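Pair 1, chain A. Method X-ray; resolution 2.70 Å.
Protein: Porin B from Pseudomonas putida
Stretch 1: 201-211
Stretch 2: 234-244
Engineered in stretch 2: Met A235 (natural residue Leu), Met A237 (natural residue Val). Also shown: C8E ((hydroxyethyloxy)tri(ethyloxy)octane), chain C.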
# COMPACT_ATOMS: atom_id res chain seq x y z
N PRO A 201 -24.65 0.63 -11.05
CA PRO A 201 -23.81 1.82 -10.80
C PRO A 201 -23.08 1.79 -9.44
O PRO A 201 -22.11 2.53 -9.25
CB PRO A 201 -24.81 2.98 -10.87
CG PRO A 201 -25.89 2.47 -11.77
CD PRO A 201 -26.01 1.00 -11.48
N ALA A 202 -23.53 0.93 -8.53
CA ALA A 202 -22.99 0.82 -7.19
C ALA A 202 -22.50 -0.59 -6.84
O ALA A 202 -22.27 -0.90 -5.66
CB ALA A 202 -24.03 1.27 -6.18
N PHE A 203 -22.33 -1.44 -7.84
CA PHE A 203 -21.76 -2.77 -7.61
C PHE A 203 -20.99 -3.26 -8.82
O PHE A 203 -21.50 -3.25 -9.94
CB PHE A 203 -22.86 -3.77 -7.27
CG PHE A 203 -22.33 -5.13 -6.88
CD1 PHE A 203 -21.80 -5.35 -5.62
CD2 PHE A 203 -22.37 -6.18 -7.77
CE1 PHE A 203 -21.31 -6.59 -5.26
CE2 PHE A 203 -21.88 -7.42 -7.41
CZ PHE A 203 -21.36 -7.62 -6.14
N PHE A 204 -19.77 -3.72 -8.61
CA PHE A 204 -19.04 -4.34 -9.71
C PHE A 204 -18.21 -5.57 -9.33
O PHE A 204 -17.89 -5.77 -8.16
CB PHE A 204 -18.20 -3.31 -10.50
CG PHE A 204 -17.02 -2.73 -9.75
CD1 PHE A 204 -15.79 -3.39 -9.73
CD2 PHE A 204 -17.11 -1.50 -9.15
CE1 PHE A 204 -14.69 -2.83 -9.07
CE2 PHE A 204 -16.02 -0.94 -8.49
CZ PHE A 204 -14.82 -1.61 -8.46
N VAL A 205 -17.89 -6.38 -10.32
CA VAL A 205 -17.00 -7.52 -10.12
C VAL A 205 -15.83 -7.37 -11.07
O VAL A 205 -15.93 -6.69 -12.09
CB VAL A 205 -17.73 -8.87 -10.38
CG1 VAL A 205 -18.83 -9.08 -9.36
CG2 VAL A 205 -18.29 -8.90 -11.77
N GLN A 206 -14.70 -7.98 -10.73
CA GLN A 206 -13.51 -7.86 -11.57
C GLN A 206 -12.51 -8.95 -11.29
O GLN A 206 -12.43 -9.48 -10.18
CB GLN A 206 -12.85 -6.50 -11.39
CG GLN A 206 -12.35 -6.20 -10.00
CD GLN A 206 -11.62 -4.87 -9.96
OE1 GLN A 206 -11.43 -4.23 -11.00
NE2 GLN A 206 -11.20 -4.43 -8.77
N VAL A 207 -11.74 -9.28 -12.32
CA VAL A 207 -10.69 -10.28 -12.21
C VAL A 207 -9.53 -9.75 -13.02
O VAL A 207 -9.72 -8.93 -13.93
CB VAL A 207 -11.16 -11.67 -12.76
CG1 VAL A 207 -11.66 -11.54 -14.19
CG2 VAL A 207 -10.05 -12.71 -12.68
N GLY A 208 -8.32 -10.17 -12.69
CA GLY A 208 -7.15 -9.71 -13.41
C GLY A 208 -6.08 -10.78 -13.52
O GLY A 208 -6.12 -11.79 -12.83
N ALA A 209 -5.11 -10.54 -14.40
CA ALA A 209 -3.95 -11.42 -14.51
C ALA A 209 -2.70 -10.55 -14.58
O ALA A 209 -2.53 -9.77 -15.52
CB ALA A 209 -4.08 -12.31 -15.73
N PHE A 210 -1.84 -10.67 -13.57
CA PHE A 210 -0.63 -9.87 -13.48
C PHE A 210 0.60 -10.75 -13.63
O PHE A 210 0.72 -11.79 -12.98
CB PHE A 210 -0.55 -9.14 -12.14
CG PHE A 210 -1.63 -8.12 -11.93
CD1 PHE A 210 -2.94 -8.51 -11.67
CD2 PHE A 210 -1.34 -6.77 -12.00
CE1 PHE A 210 -3.93 -7.57 -11.49
CE2 PHE A 210 -2.33 -5.83 -11.83
CZ PHE A 210 -3.62 -6.22 -11.57
N GLU A 211 1.49 -10.34 -14.52
CA GLU A 211 2.79 -10.96 -14.61
C GLU A 211 3.40 -10.86 -13.22
O GLU A 211 3.36 -9.80 -12.60
CB GLU A 211 3.65 -10.20 -15.61
CG GLU A 211 5.14 -10.30 -15.35
CD GLU A 211 5.92 -9.24 -16.09
OE1 GLU A 211 5.38 -8.13 -16.28
OE2 GLU A 211 7.06 -9.54 -16.50
N ILE A 234 -0.19 -13.62 -11.05
CA ILE A 234 -1.13 -13.42 -9.95
C ILE A 234 -2.50 -13.12 -10.50
O ILE A 234 -2.67 -12.32 -11.41
CB ILE A 234 -0.72 -12.29 -8.98
CG1 ILE A 234 0.62 -12.62 -8.31
CG2 ILE A 234 -1.83 -12.04 -7.94
CD1 ILE A 234 1.04 -11.59 -7.27
N MSE A 235 -3.49 -13.79 -9.95
CA MSE A 235 -4.84 -13.71 -10.46
C MSE A 235 -5.76 -13.27 -9.33
O MSE A 235 -6.25 -14.09 -8.57
CB MSE A 235 -5.24 -15.08 -10.96
CG MSE A 235 -6.60 -15.14 -11.61
SE MSE A 235 -7.17 -17.01 -11.71
CE MSE A 235 -8.21 -17.17 -10.06
N PRO A 236 -5.98 -11.95 -9.20
CA PRO A 236 -6.91 -11.45 -8.18
C PRO A 236 -8.34 -11.41 -8.69
O PRO A 236 -8.54 -11.18 -9.89
CB PRO A 236 -6.41 -10.03 -7.92
CG PRO A 236 -5.78 -9.62 -9.18
CD PRO A 236 -5.24 -10.86 -9.85
N MSE A 237 -9.31 -11.64 -7.81
CA MSE A 237 -10.74 -11.46 -8.11
C MSE A 237 -11.36 -10.58 -7.04
O MSE A 237 -10.92 -10.59 -5.89
CB MSE A 237 -11.49 -12.80 -8.11
CG MSE A 237 -10.78 -13.90 -8.84
SE MSE A 237 -11.56 -15.65 -8.43
CE MSE A 237 -13.30 -15.43 -9.30
N GLU A 238 -12.40 -9.84 -7.39
CA GLU A 238 -12.98 -8.93 -6.40
C GLU A 238 -14.41 -8.53 -6.70
O GLU A 238 -14.81 -8.40 -7.85
CB GLU A 238 -12.13 -7.67 -6.30
CG GLU A 238 -12.29 -6.91 -5.01
CD GLU A 238 -11.34 -5.73 -4.92
OE1 GLU A 238 -10.91 -5.23 -5.99
OE2 GLU A 238 -11.01 -5.33 -3.79
N ALA A 239 -15.17 -8.34 -5.63
CA ALA A 239 -16.49 -7.75 -5.73
C ALA A 239 -16.45 -6.48 -4.91
O ALA A 239 -15.93 -6.47 -3.79
CB ALA A 239 -17.55 -8.71 -5.18
N VAL A 240 -16.96 -5.39 -5.48
CA VAL A 240 -16.92 -4.08 -4.83
C VAL A 240 -18.31 -3.45 -4.79
O VAL A 240 -18.86 -3.07 -5.83
CB VAL A 240 -15.90 -3.15 -5.51
CG1 VAL A 240 -15.99 -1.74 -4.96
CG2 VAL A 240 -14.49 -3.69 -5.35
N TRP A 241 -18.87 -3.35 -3.59
CA TRP A 241 -20.20 -2.78 -3.38
C TRP A 241 -20.07 -1.36 -2.80
O TRP A 241 -19.42 -1.17 -1.77
CB TRP A 241 -20.98 -3.67 -2.41
CG TRP A 241 -22.40 -3.26 -2.15
CD1 TRP A 241 -23.25 -2.65 -3.03
CD2 TRP A 241 -23.14 -3.44 -0.93
NE1 TRP A 241 -24.48 -2.46 -2.43
CE2 TRP A 241 -24.43 -2.93 -1.15
CE3 TRP A 241 -22.83 -3.99 0.32
CZ2 TRP A 241 -25.42 -2.95 -0.15
CZ3 TRP A 241 -23.81 -4.01 1.30
CH2 TRP A 241 -25.08 -3.49 1.06
N SER A 242 -20.69 -0.39 -3.47
CA SER A 242 -20.65 1.01 -3.02
C SER A 242 -22.05 1.54 -2.76
O SER A 242 -22.54 2.38 -3.51
CB SER A 242 -19.98 1.89 -4.05
OG SER A 242 -18.70 1.41 -4.39
N PRO A 243 -22.70 1.06 -1.70
CA PRO A 243 -24.07 1.50 -1.42
C PRO A 243 -24.09 2.85 -0.71
O PRO A 243 -23.05 3.36 -0.27
CB PRO A 243 -24.57 0.43 -0.47
CG PRO A 243 -23.34 0.06 0.32
CD PRO A 243 -22.18 0.18 -0.63
N LYS A 244 -25.29 3.43 -0.60
CA LYS A 244 -25.49 4.57 0.29
C LYS A 244 -26.18 4.06 1.54
O LYS A 244 -27.17 3.36 1.47
CB LYS A 244 -26.36 5.64 -0.38
CG LYS A 244 -25.80 6.15 -1.71
CD LYS A 244 -24.96 7.40 -1.54
CE LYS A 244 -24.39 7.88 -2.88
NZ LYS A 244 -23.37 6.94 -3.48
C1 C8E C . -14.64 -14.01 -3.64
C2 C8E C . -14.32 -13.19 -4.87
C3 C8E C . -15.63 -12.80 -5.54
C4 C8E C . -15.69 -13.28 -6.99
C5 C8E C . -16.04 -12.15 -7.94
C6 C8E C . -15.10 -12.17 -9.14
C7 C8E C . -15.84 -12.53 -10.42
C8 C8E C . -14.99 -12.35 -11.67
O9 C8E C . -15.53 -11.30 -12.46
C10 C8E C . -15.28 -11.47 -13.85
C11 C8E C . -15.74 -10.25 -14.65
O12 C8E C . -15.96 -10.61 -16.00

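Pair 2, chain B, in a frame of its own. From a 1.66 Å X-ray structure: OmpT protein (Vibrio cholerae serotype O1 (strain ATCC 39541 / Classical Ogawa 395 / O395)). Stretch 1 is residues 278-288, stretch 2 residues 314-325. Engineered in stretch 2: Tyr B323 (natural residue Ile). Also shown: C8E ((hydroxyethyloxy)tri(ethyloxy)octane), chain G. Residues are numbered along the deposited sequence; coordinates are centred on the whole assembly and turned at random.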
# COMPACT_ATOMS: atom_id res chain seq x y z
N ALA B 278 25.02 -2.27 -0.84
CA ALA B 278 25.16 -3.04 -2.10
C ALA B 278 23.79 -3.19 -2.67
O ALA B 278 22.81 -2.82 -2.05
CB ALA B 278 25.79 -4.42 -1.84
N SER B 279 23.66 -3.86 -3.82
CA SER B 279 22.33 -4.16 -4.33
C SER B 279 21.56 -5.08 -3.39
O SER B 279 20.32 -5.01 -3.27
CB SER B 279 22.46 -4.76 -5.77
OG SER B 279 23.10 -6.02 -5.65
N TRP B 280 22.29 -5.95 -2.67
CA TRP B 280 21.70 -6.89 -1.73
C TRP B 280 21.61 -6.40 -0.24
O TRP B 280 21.19 -7.17 0.63
CB TRP B 280 22.43 -8.24 -1.78
CG TRP B 280 23.91 -8.13 -1.91
CD1 TRP B 280 24.65 -8.17 -3.11
CD2 TRP B 280 24.85 -7.95 -0.86
NE1 TRP B 280 25.98 -7.99 -2.84
CE2 TRP B 280 26.14 -7.86 -1.47
CE3 TRP B 280 24.74 -7.84 0.52
CZ2 TRP B 280 27.29 -7.69 -0.75
CZ3 TRP B 280 25.89 -7.61 1.21
CH2 TRP B 280 27.15 -7.52 0.57
N ALA B 281 22.00 -5.14 0.06
CA ALA B 281 21.94 -4.68 1.47
C ALA B 281 21.70 -3.14 1.56
O ALA B 281 22.40 -2.38 0.86
CB ALA B 281 23.20 -5.00 2.23
N ARG B 282 20.75 -2.76 2.44
CA ARG B 282 20.58 -1.34 2.76
C ARG B 282 20.10 -1.12 4.16
O ARG B 282 19.59 -2.01 4.79
CB ARG B 282 19.55 -0.73 1.80
CG ARG B 282 18.14 -1.18 2.01
CD ARG B 282 17.13 -0.51 1.00
NE ARG B 282 17.36 -0.94 -0.38
CZ ARG B 282 16.48 -0.67 -1.38
NH1 ARG B 282 15.36 0.07 -1.14
NH2 ARG B 282 16.70 -1.16 -2.62
N VAL B 283 20.28 0.13 4.63
CA VAL B 283 19.82 0.58 5.95
C VAL B 283 19.12 1.95 5.80
O VAL B 283 19.29 2.65 4.80
CB VAL B 283 20.98 0.72 7.00
CG1 VAL B 283 21.59 -0.70 7.23
CG2 VAL B 283 22.01 1.69 6.55
N TYR B 284 18.35 2.26 6.81
CA TYR B 284 17.61 3.54 6.78
C TYR B 284 17.22 4.01 8.21
O TYR B 284 17.07 3.19 9.15
CB TYR B 284 16.29 3.36 5.93
CG TYR B 284 15.60 2.03 6.03
CD1 TYR B 284 15.99 0.96 5.24
CD2 TYR B 284 14.64 1.79 6.97
CE1 TYR B 284 15.43 -0.30 5.36
CE2 TYR B 284 14.01 0.53 7.06
CZ TYR B 284 14.46 -0.55 6.29
OH TYR B 284 13.82 -1.80 6.42
N ALA B 285 17.01 5.33 8.35
CA ALA B 285 16.58 5.91 9.60
C ALA B 285 15.58 7.06 9.30
O ALA B 285 15.84 7.85 8.35
CB ALA B 285 17.80 6.50 10.33
N GLU B 286 14.55 7.14 10.12
CA GLU B 286 13.48 8.08 9.87
C GLU B 286 12.91 8.69 11.12
O GLU B 286 12.70 8.02 12.14
CB GLU B 286 12.33 7.25 9.10
CG GLU B 286 11.18 8.09 8.53
CD GLU B 286 10.24 7.15 7.67
OE1 GLU B 286 10.83 6.53 6.72
OE2 GLU B 286 9.03 7.09 7.98
N TYR B 287 12.52 9.96 11.00
CA TYR B 287 11.70 10.65 12.04
C TYR B 287 10.30 10.95 11.46
O TYR B 287 10.19 11.42 10.30
CB TYR B 287 12.40 11.98 12.32
CG TYR B 287 11.56 12.98 13.13
CD1 TYR B 287 11.10 12.66 14.41
CD2 TYR B 287 11.13 14.20 12.57
CE1 TYR B 287 10.30 13.59 15.16
CE2 TYR B 287 10.30 15.10 13.29
CZ TYR B 287 9.92 14.80 14.60
OH TYR B 287 9.15 15.73 15.33
N GLY B 288 9.30 10.69 12.27
CA GLY B 288 7.89 10.98 11.99
C GLY B 288 7.21 11.85 13.09
O GLY B 288 7.25 11.48 14.25
N ALA B 314 2.82 13.85 18.45
CA ALA B 314 3.66 12.64 18.71
C ALA B 314 4.99 12.65 17.88
O ALA B 314 4.91 12.85 16.62
CB ALA B 314 2.86 11.42 18.41
N ASN B 315 6.14 12.38 18.55
CA ASN B 315 7.50 12.29 17.96
C ASN B 315 7.82 10.80 17.87
O ASN B 315 7.55 10.02 18.84
CB ASN B 315 8.52 13.01 18.78
CG ASN B 315 8.28 14.48 18.82
OD1 ASN B 315 8.33 15.19 17.81
ND2 ASN B 315 8.01 14.99 20.05
N ASN B 316 8.23 10.37 16.67
CA ASN B 316 8.41 8.89 16.39
C ASN B 316 9.69 8.69 15.62
O ASN B 316 10.08 9.55 14.80
CB ASN B 316 7.22 8.33 15.56
CG ASN B 316 5.85 8.61 16.19
OD1 ASN B 316 5.43 7.92 17.12
ND2 ASN B 316 5.17 9.70 15.71
N PHE B 317 10.39 7.55 15.86
CA PHE B 317 11.60 7.24 15.12
C PHE B 317 11.63 5.74 14.76
O PHE B 317 11.11 4.88 15.49
CB PHE B 317 12.89 7.52 15.93
CG PHE B 317 12.96 8.89 16.48
CD1 PHE B 317 12.24 9.23 17.67
CD2 PHE B 317 13.69 9.85 15.83
CE1 PHE B 317 12.26 10.53 18.16
CE2 PHE B 317 13.75 11.16 16.36
CZ PHE B 317 13.01 11.47 17.49
N GLY B 318 12.23 5.46 13.61
CA GLY B 318 12.48 4.08 13.14
C GLY B 318 13.82 3.90 12.54
O GLY B 318 14.34 4.81 11.91
N ILE B 319 14.49 2.74 12.78
CA ILE B 319 15.71 2.46 12.10
C ILE B 319 15.58 0.98 11.58
O ILE B 319 14.98 0.12 12.22
CB ILE B 319 16.97 2.59 13.02
CG1 ILE B 319 16.82 1.68 14.23
CG2 ILE B 319 17.15 4.06 13.49
CD1 ILE B 319 18.06 1.64 15.16
N GLY B 320 16.18 0.70 10.41
CA GLY B 320 16.04 -0.69 9.82
C GLY B 320 17.13 -1.09 8.96
O GLY B 320 17.88 -0.25 8.47
N ALA B 321 17.24 -2.41 8.71
CA ALA B 321 18.22 -2.92 7.78
C ALA B 321 17.56 -4.15 7.07
O ALA B 321 16.68 -4.86 7.64
CB ALA B 321 19.47 -3.50 8.52
N ARG B 322 17.94 -4.28 5.83
CA ARG B 322 17.41 -5.35 4.93
C ARG B 322 18.53 -6.10 4.22
O ARG B 322 19.60 -5.51 3.77
CB ARG B 322 16.54 -4.70 3.79
CG ARG B 322 15.28 -4.09 4.29
CD ARG B 322 14.54 -3.39 3.14
NE ARG B 322 13.37 -2.70 3.65
CZ ARG B 322 12.47 -2.13 2.83
NH1 ARG B 322 12.67 -2.19 1.49
NH2 ARG B 322 11.48 -1.45 3.36
N TYR B 323 18.25 -7.41 4.05
CA TYR B 323 19.07 -8.26 3.16
C TYR B 323 18.16 -8.80 2.01
O TYR B 323 17.11 -9.34 2.36
CB TYR B 323 19.65 -9.46 3.95
CG TYR B 323 20.47 -10.42 3.03
CD1 TYR B 323 21.77 -10.14 2.57
CD2 TYR B 323 19.86 -11.60 2.55
CE1 TYR B 323 22.47 -10.99 1.73
CE2 TYR B 323 20.57 -12.45 1.69
CZ TYR B 323 21.84 -12.17 1.30
OH TYR B 323 22.55 -13.02 0.45
N TYR B 324 18.59 -8.66 0.76
CA TYR B 324 17.78 -9.14 -0.40
C TYR B 324 18.50 -10.31 -1.09
O TYR B 324 19.69 -10.25 -1.28
CB TYR B 324 17.68 -8.06 -1.46
CG TYR B 324 16.84 -6.79 -1.07
CD1 TYR B 324 17.38 -5.75 -0.29
CD2 TYR B 324 15.58 -6.55 -1.66
CE1 TYR B 324 16.61 -4.61 -0.01
CE2 TYR B 324 14.84 -5.40 -1.42
CZ TYR B 324 15.35 -4.42 -0.59
OH TYR B 324 14.54 -3.27 -0.34
N TRP B 325 17.73 -11.26 -1.63
CA TRP B 325 18.27 -12.20 -2.63
C TRP B 325 17.24 -12.39 -3.79
O TRP B 325 16.05 -12.03 -3.59
CB TRP B 325 18.64 -13.54 -1.96
CG TRP B 325 17.53 -14.42 -1.42
CD1 TRP B 325 16.93 -15.51 -2.13
CD2 TRP B 325 16.80 -14.32 -0.21
NE1 TRP B 325 15.96 -16.06 -1.41
CE2 TRP B 325 15.83 -15.39 -0.22
CE3 TRP B 325 16.88 -13.48 0.95
CZ2 TRP B 325 14.97 -15.64 0.87
CZ3 TRP B 325 15.99 -13.73 2.02
CH2 TRP B 325 15.04 -14.78 1.97
OXT TRP B 325 17.61 -12.94 -4.86
C11 C8E G . 11.00 5.13 -2.31
O12 C8E G . 11.25 4.11 -1.31
C13 C8E G . 10.08 3.89 -0.48
C14 C8E G . 10.25 2.68 0.43
O15 C8E G . 10.27 1.55 -0.48
C16 C8E G . 10.99 0.40 -0.12
C17 C8E G . 10.02 -0.29 0.72
O18 C8E G . 9.79 -1.64 0.34
C19 C8E G . 9.02 -2.57 1.12
C20 C8E G . 7.60 -3.26 1.14
O21 C8E G . 7.10 -3.98 2.39

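Two antiparallel neighbours in a sheet fix where their side chains start but not what those side chains do, and these two pairs of antiparallel strands illustrate the point. In both pairs the strands run almost exactly antiparallel, at 172° in pair 1 and 168° in pair 2, with axes approaching to 4.7 and 4.6 Å; fourteen central residues superpose with an RMSD of 0.4 Å. The register is the same. Phe A204 and Val A240 match Arg B282 and Arg B322, and each couple is closed by two backbone hydrogen bonds: Val A240 N to Phe A204 O is 2.9 Å, and Arg B322 N to Arg B282 O is 3.0 Å. Gln A206 with Glu A238 likewise matches Tyr B284 with Gly B320.

One couple is alike in both pairs. Val A205 and Ala A239 fall on Val B283 and Ala B321, so that a valine faces an alanine in each; the contact is looser in pair 1 (Val A205 CG1 to Ala A239 CB, 4.4 Å) than in pair 2 (Val B283 CG1 to Ala B321 CB, 3.7 Å). The next couple differs in size: Val A207 meets the engineered selenomethionine Met A237, whereas the smaller Ala B285 meets Ile B319.

The other face is solved differently. In pair 1, Val A240 CB sits over the ring of Phe A204, 3.5 Å from Phe A204 CZ, an apolar CH-pi contact. Beside it, Gln A206 NE2 donates a hydrogen bond to Glu A238 OE1 at 2.9 Å, so two long polar side chains meet directly across the strands. In pair 2 the position of Glu A238 is taken by Gly B320, and the ring of Tyr B284 uses the space: Gly B320 CA lies over its face, and a CB on that glycine would clash with Tyr B284 CE2. The ring thus reaches diagonally, and Arg B322 NE donates to Tyr B284 OH at 2.9 Å. Arg B322 NH1 also donates to Tyr B324 OH at 2.8 Å. Two arginines occupy the couple that is Phe and Val in pair 1, with Arg B282 NH1 and Arg B322 NH1 4.4 Å apart despite like charge.

Glycine also changes sides. Gly A208 matches Glu B286, and Pro A236 matches Gly B318. The proline lacks an amide hydrogen, so pair 1 keeps one bond here, Gly A208 N to Pro A236 O at 3.0 Å, while pair 2 adds Gly B318 N to Glu B286 O at 3.0 Å. Phe A210 CE1 packs against Pro A236 CG at 3.6 Å; its counterpart, Gly B288, has no side chain.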